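Local coordinates for amino acid ABC transporter, periplasmic amino acid-binding protein, putative (PDB 4I62) that binds L-arginine between its two lobes, probably as the substrate-binding lipoprotein that delivers amino acids to an ABC transporter, at residues 68-71 with 72-75; 110-113 with 114-117; 197-200 with 201-205. All blocks are in the same frame, centred on the assembly; numbering follows the deposited sequence.

How the interactions relate
The three contacts follow one another along the chain without overlapping. Interactions 2 and 3 both hold the backbone end of the bound L-arginine: Ser-110 and Arg-115 of 110-117 take its carboxylate, while Glu-198 of 197-205 takes its ammonium, to which Ser-110 OG also binds. Their centres lie about 22 Å apart, on opposite sides of the chain's centre, yet they meet beside the ligand, where Ser-110 OG and Glu-198 OE2 are 3.2 Å apart in packing contact. Interaction 1 touches neither; its nearest atoms are about 9 Å from each. It approaches the pocket through Asp-68, whose side chain is about 6 Å from the ligand at the nearest atoms.

Interaction 1 of 3, residues 68-71 with 72-75; sequences DIEL and AKAI
Glu-70 bends its side chain outward from the helix: CG lies anti to its own carbonyl carbon (chi1 -62°), and the chain bends at chi2 (-57°). Lys-73 also has CG beside its backbone N, but its chain is extended from there to the ammonium and comes back along the helix to meet the glutamate. The two side chains therefore run side by side and point the same way, joined by a salt bridge in which Lys-73 NZ lies 2.9 Å from Glu-70 OE2. The ammonium meets that oxygen on its syn side, 19° out of the carboxylate plane; Glu-70 OE1 stays 3.9 Å from Lys-73 NZ. Lower down, the methylene Lys-73 CE rests 3.9 Å from Ile-69 CG2, so the last methylene touches one neighbour while the charge pairs with another.

This i to i+3 pair sits on the outer side of helix 67-79, in the lobe of the type II periplasmic binding protein fold whose parallel sheet includes strands 40-45 and 82-87. The regular alpha-helical spacing is evident in the bonds from Ala-72 N to Asp-68 O at 2.9 Å and from Ile-75 N to Leu-71 O at 3.0 Å.

Leu-71, Ala-72 and Ile-75 make the apolar part of the buried side. Ile-75 CD1 comes 4.0 Å from Leu-71 CG, and the two side chains meet at an oblique angle one helical turn apart. Leu-71 and Ile-75 continue onto helix 236-251, touching Leu-249 and Val-242 respectively, whereas Ala-72 packs on Leu-83 of strand 82-87. At the start of the segment, Asp-68 turns away from 72-75; its OD2 accepts from Gly-108 N, and OD1 has a weak hydrogen bond with Tyr-125 OH.

Interaction 2 of 3, residues 110-113 with 114-117; sequences SKTD and ERSK. With ARG (arginine), chain B.
The Arg-115 guanidinium works by its edge: Ser-110 O and an oxygen of the bound arginine both lie near its plane, while Thr-112 OG1 approaches obliquely. NH1 serves two acceptors, Ser-110 O at 2.8 Å and ligand O also at 2.8 Å. The bond to Ser-110 O falls in the carbonyl plane on a lone pair, and that to ligand O is almost straight, with an N-H...O angle of 174°. NH2 reaches ligand OXT at 3.0 Å, so the guanidinium takes both carboxylate oxygens, and its bond to Ser-110 O limits its rotation.

Ser-110 adds two bonds to the ligand. Its N donates to ligand O at 2.8 Å, giving that oxygen a second donor, and its OG accepts from the ligand N; OG is also hydrogen-bonded to Asp-225. Together these contacts make up part of the pocket around the ligand's alpha-carboxylate and alpha-ammonium.

Thr-112 is the N-cap of the short helix that follows. Its OG1, placed between the backbone N and the carbonyl carbon (chi1 69°), accepts from Arg-115 N at 2.9 Å. This cap fixes the backbone from which the extended arginine side chain sets out. Thr-112 O then accepts from Ser-116 N at 2.8 Å, and a water bonded to Ser-116 OG links weakly to Asp-113 OD1.

Residues 110-112 end the loop that follows strand 104-105 and lead into helix 113-116. Arg-115 touches Phe-90 and Leu-94 of helix 90-98, Phe-121 of strand 119-121 and Ile-160 of helix 160-168, while the Lys-111 backbone bonds to Ser-226 of strand 226-232.

Interaction 3 of 3, residues 197-200 with 201-205; sequences FEEP and VAKGF. With ARG (arginine), chain B.
Apolar contacts centre on Phe-197, the last strand residue but one before helix 199-208. Val-201 CG1 sits over one ring face, 4.2 Å above the plane and toward the rim, while Phe-197 CB meets Ala-202 CB at 4.0 Å. Against Phe-205 the ring planes are inclined by only 29° but slid apart, with barely any overlap; the closest atoms are Phe-197 CE2 and Phe-205 CD2, at 3.7 Å. Both phenylalanines also touch Ile-184 of helix 180-188.

In the backbone, Glu-198 occupies the N-cap position, and its O accepts from Ala-202 N at 3.0 Å and more weakly from Val-201 N.

Charged groups occur in two places. Glu-199, extended with CG anti to the backbone N (chi1 -176°), brings OE2 within 3.3 Å of Lys-203 NZ, a salt bridge whose hydrogen bond is weak. Glu-198 instead turns its carboxylate to the bound arginine: OE1 accepts from ligand N at 2.9 Å, and OE2 does so weakly.

Tyr-227 OH also bonds to OE1, which is consistent with a carboxylate held in place for the ligand's ammonium; its negative charge probably complements that group.

Interaction 1 of 3, residues 68-71 with 72-75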
loop_
_atom_site.group_PDB
_atom_site.type_symbol
_atom_site.label_atom_id
_atom_site.label_comp_id
_atom_site.label_asym_id
_atom_site.label_seq_id
_atom_site.Cartn_x
_atom_site.Cartn_y
_atom_site.Cartn_z
ATOM N N ASP A 68 2.825 6.325 -6.092
ATOM C CA ASP A 68 1.407 6.318 -6.409
ATOM C C ASP A 68 0.916 7.751 -6.653
ATOM O O ASP A 68 -0.045 7.958 -7.397
ATOM C CB ASP A 68 0.568 5.730 -5.254
ATOM C CG ASP A 68 0.454 4.209 -5.274
ATOM O OD1 ASP A 68 0.824 3.574 -6.276
ATOM O OD2 ASP A 68 -0.087 3.666 -4.269
ATOM N N ILE A 69 1.543 8.745 -6.014
ATOM C CA ILE A 69 1.182 10.140 -6.264
ATOM C C ILE A 69 1.610 10.494 -7.700
ATOM O O ILE A 69 0.873 11.168 -8.434
ATOM C CB ILE A 69 1.840 11.107 -5.246
ATOM C CG1 ILE A 69 1.192 11.020 -3.874
ATOM C CG2 ILE A 69 1.750 12.549 -5.733
ATOM C CD1 ILE A 69 1.224 9.704 -3.168
ATOM N N GLU A 70 2.793 10.038 -8.124
ATOM C CA GLU A 70 3.227 10.290 -9.502
ATOM C C GLU A 70 2.325 9.582 -10.513
ATOM O O GLU A 70 2.014 10.152 -11.567
ATOM C CB GLU A 70 4.698 9.902 -9.642
ATOM C CG GLU A 70 5.618 10.718 -8.738
ATOM C CD GLU A 70 5.488 12.210 -8.988
ATOM O OE1 GLU A 70 5.592 12.610 -10.164
ATOM O OE2 GLU A 70 5.273 12.993 -8.040
ATOM N N LEU A 71 1.888 8.363 -10.212
ATOM C CA LEU A 71 0.917 7.673 -11.051
ATOM C C LEU A 71 -0.382 8.463 -11.124
ATOM O O LEU A 71 -0.946 8.661 -12.205
ATOM C CB LEU A 71 0.670 6.276 -10.507
ATOM C CG LEU A 71 -0.394 5.412 -11.195
ATOM C CD1 LEU A 71 -0.158 5.271 -12.699
ATOM C CD2 LEU A 71 -0.524 4.047 -10.547
ATOM N N ALA A 72 -0.861 8.947 -9.975
ATOM C CA ALA A 72 -2.087 9.746 -9.931
ATOM C C ALA A 72 -1.971 11.011 -10.797
ATOM O O ALA A 72 -2.889 11.378 -11.488
ATOM C CB ALA A 72 -2.420 10.117 -8.485
ATOM N N LYS A 73 -0.819 11.694 -10.697
ATOM C CA LYS A 73 -0.586 12.888 -11.518
ATOM C C LYS A 73 -0.633 12.553 -13.010
ATOM O O LYS A 73 -1.188 13.319 -13.812
ATOM C CB LYS A 73 0.789 13.487 -11.190
ATOM C CG LYS A 73 0.885 14.208 -9.860
ATOM C CD LYS A 73 2.356 14.670 -9.629
ATOM C CE LYS A 73 2.576 15.333 -8.284
ATOM N NZ LYS A 73 4.034 15.599 -8.135
ATOM N N ALA A 74 -0.045 11.427 -13.387
ATOM C CA ALA A 74 -0.048 11.030 -14.788
ATOM C C ALA A 74 -1.466 10.744 -15.279
ATOM O O ALA A 74 -1.829 11.096 -16.404
ATOM C CB ALA A 74 0.899 9.833 -15.027
ATOM N N ILE A 75 -2.281 10.084 -14.447
ATOM C CA ILE A 75 -3.663 9.820 -14.820
ATOM C C ILE A 75 -4.448 11.125 -14.957
ATOM O O ILE A 75 -5.204 11.297 -15.893
ATOM C CB ILE A 75 -4.322 8.839 -13.802
ATOM C CG1 ILE A 75 -3.603 7.498 -13.814
ATOM C CG2 ILE A 75 -5.818 8.721 -14.073
ATOM C CD1 ILE A 75 -3.961 6.613 -12.624
#

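Interaction 2 of 3, residues 110-113 with 114-117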
loop_
_atom_site.group_PDB
_atom_site.type_symbol
_atom_site.label_atom_id
_atom_site.label_comp_id
_atom_site.label_asym_id
_atom_site.label_seq_id
_atom_site.Cartn_x
_atom_site.Cartn_y
_atom_site.Cartn_z
ATOM N N SER A 110 -4.071 -4.120 -3.158
ATOM C CA SER A 110 -4.012 -5.422 -3.758
ATOM C C SER A 110 -5.346 -5.834 -4.354
ATOM O O SER A 110 -6.424 -5.685 -3.754
ATOM C CB SER A 110 -3.687 -6.443 -2.664
ATOM O OG SER A 110 -2.433 -6.174 -2.031
ATOM N N LYS A 111 -5.297 -6.467 -5.539
ATOM C CA LYS A 111 -6.509 -7.131 -6.045
ATOM C C LYS A 111 -6.853 -8.367 -5.237
ATOM O O LYS A 111 -5.969 -9.157 -4.851
ATOM C CB LYS A 111 -6.339 -7.629 -7.463
ATOM C CG LYS A 111 -6.094 -6.541 -8.362
ATOM C CD LYS A 111 -5.963 -7.020 -9.805
ATOM C CE LYS A 111 -7.179 -7.777 -10.280
ATOM N NZ LYS A 111 -6.957 -8.329 -11.675
ATOM N N THR A 112 -8.124 -8.546 -4.957
ATOM C CA THR A 112 -8.578 -9.812 -4.385
ATOM C C THR A 112 -9.901 -10.176 -5.031
ATOM O O THR A 112 -10.563 -9.321 -5.612
ATOM C CB THR A 112 -8.798 -9.732 -2.878
ATOM O OG1 THR A 112 -9.923 -8.903 -2.614
ATOM C CG2 THR A 112 -7.575 -9.213 -2.127
ATOM N N ASP A 113 -10.302 -11.438 -4.926
ATOM C CA ASP A 113 -11.585 -11.842 -5.492
ATOM C C ASP A 113 -12.734 -11.138 -4.814
ATOM O O ASP A 113 -13.662 -10.696 -5.487
ATOM C CB ASP A 113 -11.777 -13.360 -5.423
ATOM C CG ASP A 113 -10.925 -14.098 -6.440
ATOM O OD1 ASP A 113 -10.322 -13.433 -7.310
ATOM O OD2 ASP A 113 -10.878 -15.351 -6.386
ATOM N N GLU A 114 -12.678 -10.999 -3.498
ATOM C CA GLU A 114 -13.738 -10.289 -2.818
ATOM C C GLU A 114 -13.814 -8.845 -3.294
ATOM O O GLU A 114 -14.898 -8.318 -3.579
ATOM C CB GLU A 114 -13.554 -10.367 -1.307
ATOM C CG GLU A 114 -14.018 -11.686 -0.729
ATOM C CD GLU A 114 -15.470 -11.984 -1.072
ATOM O OE1 GLU A 114 -16.360 -11.214 -0.642
ATOM O OE2 GLU A 114 -15.720 -12.985 -1.780
ATOM N N ARG A 115 -12.663 -8.186 -3.386
ATOM C CA ARG A 115 -12.682 -6.811 -3.844
ATOM C C ARG A 115 -13.150 -6.671 -5.302
ATOM O O ARG A 115 -13.839 -5.704 -5.628
ATOM C CB ARG A 115 -11.307 -6.177 -3.644
ATOM C CG ARG A 115 -10.953 -5.903 -2.162
ATOM C CD ARG A 115 -9.475 -5.521 -2.018
ATOM N NE ARG A 115 -9.101 -5.269 -0.621
ATOM C CZ ARG A 115 -7.899 -4.892 -0.238
ATOM N NH1 ARG A 115 -6.916 -4.785 -1.133
ATOM N NH2 ARG A 115 -7.666 -4.640 1.064
ATOM N N SER A 116 -12.778 -7.629 -6.151
ATOM C CA SER A 116 -13.116 -7.574 -7.582
ATOM C C SER A 116 -14.602 -7.688 -7.834
ATOM O O SER A 116 -15.074 -7.320 -8.903
ATOM C CB SER A 116 -12.388 -8.661 -8.361
ATOM O OG SER A 116 -11.021 -8.344 -8.485
ATOM N N LYS A 117 -15.345 -8.183 -6.854
ATOM C CA LYS A 117 -16.801 -8.292 -6.981
ATOM C C LYS A 117 -17.481 -6.933 -6.816
ATOM O O LYS A 117 -18.618 -6.742 -7.256
ATOM C CB LYS A 117 -17.350 -9.238 -5.922
ATOM C CG LYS A 117 -17.010 -10.696 -6.156
ATOM C CD LYS A 117 -17.909 -11.304 -7.212
ATOM C CE LYS A 117 -19.371 -11.292 -6.761
ATOM N NZ LYS A 117 -20.271 -12.062 -7.682
HETATM N N ARG B . -1.673 -4.148 -0.245
HETATM C CA ARG B . -2.470 -4.210 1.008
HETATM C C ARG B . -3.968 -4.208 0.717
HETATM O O ARG B . -4.375 -3.802 -0.392
HETATM C CB ARG B . -2.059 -3.114 1.972
HETATM C CG ARG B . -2.147 -1.709 1.371
HETATM C CD ARG B . -2.012 -0.630 2.425
HETATM N NE ARG B . -1.793 0.657 1.791
HETATM C CZ ARG B . -1.668 1.804 2.427
HETATM N NH1 ARG B . -1.483 2.925 1.737
HETATM N NH2 ARG B . -1.736 1.839 3.756
HETATM O OXT ARG B . -4.739 -4.583 1.661
HETATM O O HOH W 1 -9.363 -10.560 -8.773
#

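Interaction 3 of 3, residues 197-200 with 201-205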
loop_
_atom_site.group_PDB
_atom_site.type_symbol
_atom_site.label_atom_id
_atom_site.label_comp_id
_atom_site.label_asym_id
_atom_site.label_seq_id
_atom_site.Cartn_x
_atom_site.Cartn_y
_atom_site.Cartn_z
ATOM N N PHE A 197 4.219 -7.075 6.423
ATOM C CA PHE A 197 4.144 -6.041 5.405
ATOM C C PHE A 197 4.673 -6.594 4.087
ATOM O O PHE A 197 5.586 -7.424 4.057
ATOM C CB PHE A 197 5.040 -4.815 5.722
ATOM C CG PHE A 197 4.527 -3.861 6.763
ATOM C CD1 PHE A 197 3.245 -3.377 6.769
ATOM C CD2 PHE A 197 5.381 -3.426 7.766
ATOM C CE1 PHE A 197 2.806 -2.471 7.774
ATOM C CE2 PHE A 197 4.968 -2.507 8.721
ATOM C CZ PHE A 197 3.693 -2.023 8.721
ATOM N N GLU A 198 4.139 -6.063 2.988
ATOM C CA GLU A 198 4.711 -6.348 1.674
ATOM C C GLU A 198 6.166 -5.857 1.609
ATOM O O GLU A 198 6.517 -4.826 2.202
ATOM C CB GLU A 198 3.827 -5.731 0.590
ATOM C CG GLU A 198 2.529 -6.564 0.451
ATOM C CD GLU A 198 1.250 -5.798 0.096
ATOM O OE1 GLU A 198 1.145 -4.576 0.369
ATOM O OE2 GLU A 198 0.303 -6.456 -0.379
ATOM N N GLU A 199 6.986 -6.592 0.877
ATOM C CA GLU A 199 8.429 -6.447 0.901
ATOM C C GLU A 199 8.955 -5.001 0.763
ATOM O O GLU A 199 9.791 -4.590 1.570
ATOM C CB GLU A 199 9.073 -7.375 -0.137
ATOM C CG GLU A 199 10.595 -7.333 -0.090
ATOM C CD GLU A 199 11.261 -8.416 -0.933
ATOM O OE1 GLU A 199 10.598 -9.006 -1.818
ATOM O OE2 GLU A 199 12.493 -8.634 -0.781
ATOM N N PRO A 200 8.512 -4.235 -0.242
ATOM C CA PRO A 200 9.116 -2.894 -0.407
ATOM C C PRO A 200 8.803 -1.978 0.772
ATOM O O PRO A 200 9.610 -1.145 1.160
ATOM C CB PRO A 200 8.455 -2.362 -1.700
ATOM C CG PRO A 200 7.215 -3.174 -1.862
ATOM C CD PRO A 200 7.564 -4.543 -1.330
ATOM N N VAL A 201 7.624 -2.153 1.347
ATOM C CA VAL A 201 7.191 -1.360 2.492
ATOM C C VAL A 201 7.969 -1.774 3.753
ATOM O O VAL A 201 8.460 -0.929 4.507
ATOM C CB VAL A 201 5.659 -1.466 2.662
ATOM C CG1 VAL A 201 5.195 -0.779 3.934
ATOM C CG2 VAL A 201 4.998 -0.837 1.439
ATOM N N ALA A 202 8.144 -3.076 3.947
ATOM C CA ALA A 202 8.982 -3.556 5.030
ATOM C C ALA A 202 10.397 -3.003 4.921
ATOM O O ALA A 202 10.967 -2.524 5.908
ATOM C CB ALA A 202 8.973 -5.085 5.070
ATOM N N LYS A 203 10.945 -3.071 3.722
ATOM C CA LYS A 203 12.312 -2.554 3.503
ATOM C C LYS A 203 12.417 -1.061 3.794
ATOM O O LYS A 203 13.410 -0.611 4.386
ATOM C CB LYS A 203 12.797 -2.822 2.076
ATOM C CG LYS A 203 13.134 -4.271 1.775
ATOM C CD LYS A 203 13.391 -4.435 0.270
ATOM C CE LYS A 203 14.039 -5.760 -0.100
ATOM N NZ LYS A 203 14.178 -5.939 -1.584
ATOM N N GLY A 204 11.381 -0.313 3.411
ATOM C CA GLY A 204 11.384 1.122 3.669
ATOM C C GLY A 204 11.437 1.411 5.162
ATOM O O GLY A 204 12.173 2.294 5.613
ATOM N N PHE A 205 10.657 0.673 5.945
ATOM C CA PHE A 205 10.706 0.876 7.390
ATOM C C PHE A 205 12.068 0.476 7.982
ATOM O O PHE A 205 12.592 1.164 8.854
ATOM C CB PHE A 205 9.551 0.148 8.103
ATOM C CG PHE A 205 8.220 0.831 7.961
ATOM C CD1 PHE A 205 8.046 2.121 8.451
ATOM C CD2 PHE A 205 7.134 0.193 7.411
ATOM C CE1 PHE A 205 6.807 2.770 8.338
ATOM C CE2 PHE A 205 5.901 0.840 7.297
ATOM C CZ PHE A 205 5.752 2.127 7.778
HETATM N N ARG B . -1.673 -4.148 -0.245
HETATM C CA ARG B . -2.470 -4.210 1.008
HETATM C C ARG B . -3.968 -4.208 0.717
HETATM O O ARG B . -4.375 -3.802 -0.392
HETATM C CB ARG B . -2.059 -3.114 1.972
HETATM C CG ARG B . -2.147 -1.709 1.371
HETATM C CD ARG B . -2.012 -0.630 2.425
HETATM N NE ARG B . -1.793 0.657 1.791
HETATM C CZ ARG B . -1.668 1.804 2.427
HETATM N NH1 ARG B . -1.483 2.925 1.737
HETATM N NH2 ARG B . -1.736 1.839 3.756
HETATM O OXT ARG B . -4.739 -4.583 1.661
#